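Local coordinates for protein prolyl-ACP dehydrogenase (Oscillatoria sp., PDB 4IRN) that oxidises the prolyl group carried by an acyl carrier protein, using FAD, in the biosynthesis of the cyanotoxin anatoxin-a, at residues 218-223 and 269-274. Numbering follows the deposited sequence.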
loop_
_atom_site.group_PDB
_atom_site.type_symbol
_atom_site.label_atom_id
_atom_site.label_comp_id
_atom_site.label_asym_id
_atom_site.label_seq_id
_atom_site.Cartn_x
_atom_site.Cartn_y
_atom_site.Cartn_z
ATOM N N LEU A 218 -36.410 8.084 16.123
ATOM C CA LEU A 218 -36.095 6.673 15.878
ATOM C C LEU A 218 -36.611 5.743 16.981
ATOM O O LEU A 218 -36.348 5.986 18.154
ATOM C CB LEU A 218 -34.574 6.493 15.684
ATOM C CG LEU A 218 -34.040 6.576 14.246
ATOM C CD1 LEU A 218 -34.005 7.983 13.760
ATOM C CD2 LEU A 218 -32.636 6.048 14.163
ATOM N N THR A 219 -37.357 4.687 16.605
ATOM C CA THR A 219 -37.953 3.714 17.532
ATOM C C THR A 219 -37.855 2.294 16.937
ATOM O O THR A 219 -37.973 2.133 15.722
ATOM C CB THR A 219 -39.404 4.147 17.883
ATOM O OG1 THR A 219 -39.436 5.544 18.204
ATOM C CG2 THR A 219 -39.992 3.363 19.044
ATOM N N THR A 220 -37.635 1.271 17.800
ATOM C CA THR A 220 -37.510 -0.145 17.418
ATOM C C THR A 220 -38.788 -0.936 17.730
ATOM O O THR A 220 -39.399 -0.733 18.783
ATOM C CB THR A 220 -36.278 -0.767 18.077
ATOM O OG1 THR A 220 -35.200 0.171 18.050
ATOM C CG2 THR A 220 -35.856 -2.084 17.424
ATOM N N PHE A 221 -39.177 -1.853 16.811
ATOM C CA PHE A 221 -40.367 -2.708 16.924
ATOM C C PHE A 221 -40.038 -4.163 16.603
ATOM O O PHE A 221 -39.221 -4.437 15.715
ATOM C CB PHE A 221 -41.487 -2.203 16.003
ATOM C CG PHE A 221 -41.915 -0.786 16.291
ATOM C CD1 PHE A 221 -42.894 -0.516 17.245
ATOM C CD2 PHE A 221 -41.335 0.285 15.616
ATOM C CE1 PHE A 221 -43.271 0.799 17.532
ATOM C CE2 PHE A 221 -41.701 1.601 15.914
ATOM C CZ PHE A 221 -42.674 1.849 16.863
ATOM N N MET A 222 -40.668 -5.099 17.341
ATOM C CA MET A 222 -40.483 -6.543 17.151
ATOM C C MET A 222 -41.735 -7.108 16.520
ATOM O O MET A 222 -42.783 -7.163 17.160
ATOM C CB MET A 222 -40.160 -7.251 18.473
ATOM C CG MET A 222 -38.908 -6.728 19.135
ATOM S SD MET A 222 -38.515 -7.496 20.705
ATOM C CE MET A 222 -39.739 -6.756 21.739
ATOM N N ILE A 223 -41.641 -7.463 15.235
ATOM C CA ILE A 223 -42.774 -7.973 14.483
ATOM C C ILE A 223 -42.561 -9.439 14.145
ATOM O O ILE A 223 -41.535 -9.790 13.552
ATOM C CB ILE A 223 -43.079 -7.069 13.252
ATOM C CG1 ILE A 223 -43.296 -5.580 13.681
ATOM C CG2 ILE A 223 -44.295 -7.572 12.471
ATOM C CD1 ILE A 223 -43.080 -4.526 12.598
ATOM N N LEU A 269 -32.133 4.977 18.345
ATOM C CA LEU A 269 -30.734 5.302 18.068
ATOM C C LEU A 269 -29.793 4.584 19.057
ATOM O O LEU A 269 -28.827 3.936 18.623
ATOM C CB LEU A 269 -30.517 6.836 18.083
ATOM C CG LEU A 269 -29.059 7.318 17.980
ATOM C CD1 LEU A 269 -28.498 7.086 16.596
ATOM C CD2 LEU A 269 -28.934 8.774 18.376
ATOM N N ALA A 270 -30.084 4.709 20.386
ATOM C CA ALA A 270 -29.318 4.063 21.448
ATOM C C ALA A 270 -29.288 2.541 21.228
ATOM O O ALA A 270 -28.253 1.907 21.448
ATOM C CB ALA A 270 -29.918 4.389 22.809
ATOM N N ILE A 271 -30.414 1.983 20.761
ATOM C CA ILE A 271 -30.544 0.562 20.477
ATOM C C ILE A 271 -29.678 0.183 19.267
ATOM O O ILE A 271 -28.953 -0.799 19.333
ATOM C CB ILE A 271 -32.045 0.127 20.349
ATOM C CG1 ILE A 271 -32.834 0.478 21.634
ATOM C CG2 ILE A 271 -32.177 -1.370 20.044
ATOM C CD1 ILE A 271 -34.303 0.057 21.660
ATOM N N PHE A 272 -29.727 0.985 18.190
ATOM C CA PHE A 272 -28.963 0.739 16.966
ATOM C C PHE A 272 -27.450 0.815 17.216
ATOM O O PHE A 272 -26.691 -0.040 16.735
ATOM C CB PHE A 272 -29.389 1.717 15.856
ATOM C CG PHE A 272 -28.732 1.448 14.522
ATOM C CD1 PHE A 272 -29.249 0.495 13.653
ATOM C CD2 PHE A 272 -27.595 2.154 14.129
ATOM C CE1 PHE A 272 -28.636 0.249 12.423
ATOM C CE2 PHE A 272 -26.987 1.905 12.896
ATOM C CZ PHE A 272 -27.516 0.961 12.051
ATOM N N ASN A 273 -27.033 1.872 17.938
ATOM C CA ASN A 273 -25.640 2.122 18.287
ATOM C C ASN A 273 -25.115 1.058 19.248
ATOM O O ASN A 273 -23.931 0.700 19.166
ATOM C CB ASN A 273 -25.461 3.540 18.850
ATOM C CG ASN A 273 -25.377 4.641 17.801
ATOM O OD1 ASN A 273 -25.096 4.401 16.608
ATOM N ND2 ASN A 273 -25.643 5.875 18.228
ATOM N N HIS A 274 -26.011 0.509 20.142
ATOM C CA HIS A 274 -25.636 -0.597 21.025
ATOM C C HIS A 274 -25.516 -1.876 20.182
ATOM O O HIS A 274 -24.579 -2.649 20.355
ATOM C CB HIS A 274 -26.681 -0.766 22.131
ATOM C CG HIS A 274 -26.439 -1.920 23.048
ATOM N ND1 HIS A 274 -26.986 -3.169 22.790
ATOM C CD2 HIS A 274 -25.684 -1.996 24.169
ATOM C CE1 HIS A 274 -26.565 -3.953 23.769
ATOM N NE2 HIS A 274 -25.778 -3.296 24.623
#
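T220 and I271 meet with their side chains obliquely crossed, the threonine hydroxyl turned to the branched isoleucine. T220 OG1 lies 3.7 Å from I271 CD1, the end of the longer branch, and 3.9 Å from both I271 CB and I271 CG2, so the oxygen is met by hydrocarbon from the stem and both arms. On the threonine, chi1 of -40° sets OG1 beside the backbone N and turns it to the helix. On I271, the extended second torsion, -178°, carries CD1 out to T220, where it also lies 4.2 Å from T220 CB. Near the start of the strand the touch is of another kind: L218 CB packs on the helix backbone, 3.9 Å from L269 N, and L218 CD2 lies 4.5 Å from L269 CB. This leucine is bonded through its backbone to G268, so strand and helix start are held close here, with 6.0 Å between the CA atoms of L218 and L269. In the acyl-CoA dehydrogenase fold this is a seam between the middle beta domain, to which strand 218-224 belongs, and the C-terminal helical domain, whose first helix is 268-282. Strand 218-224 runs between 202-208 and 261-262, antiparallel to both, and I204, F206 and L262 of these neighbours flank T220. F272 starts toward the strand, but its ring swings off to meet F206 edge-to-face and to touch A162, a residue of the FAD site, while I271 also packs on P134 and F138 of helix 118-138, so a further helix covers this largely buried contact. The flavin cofactor itself lies about 11 Å from the side chain of T220.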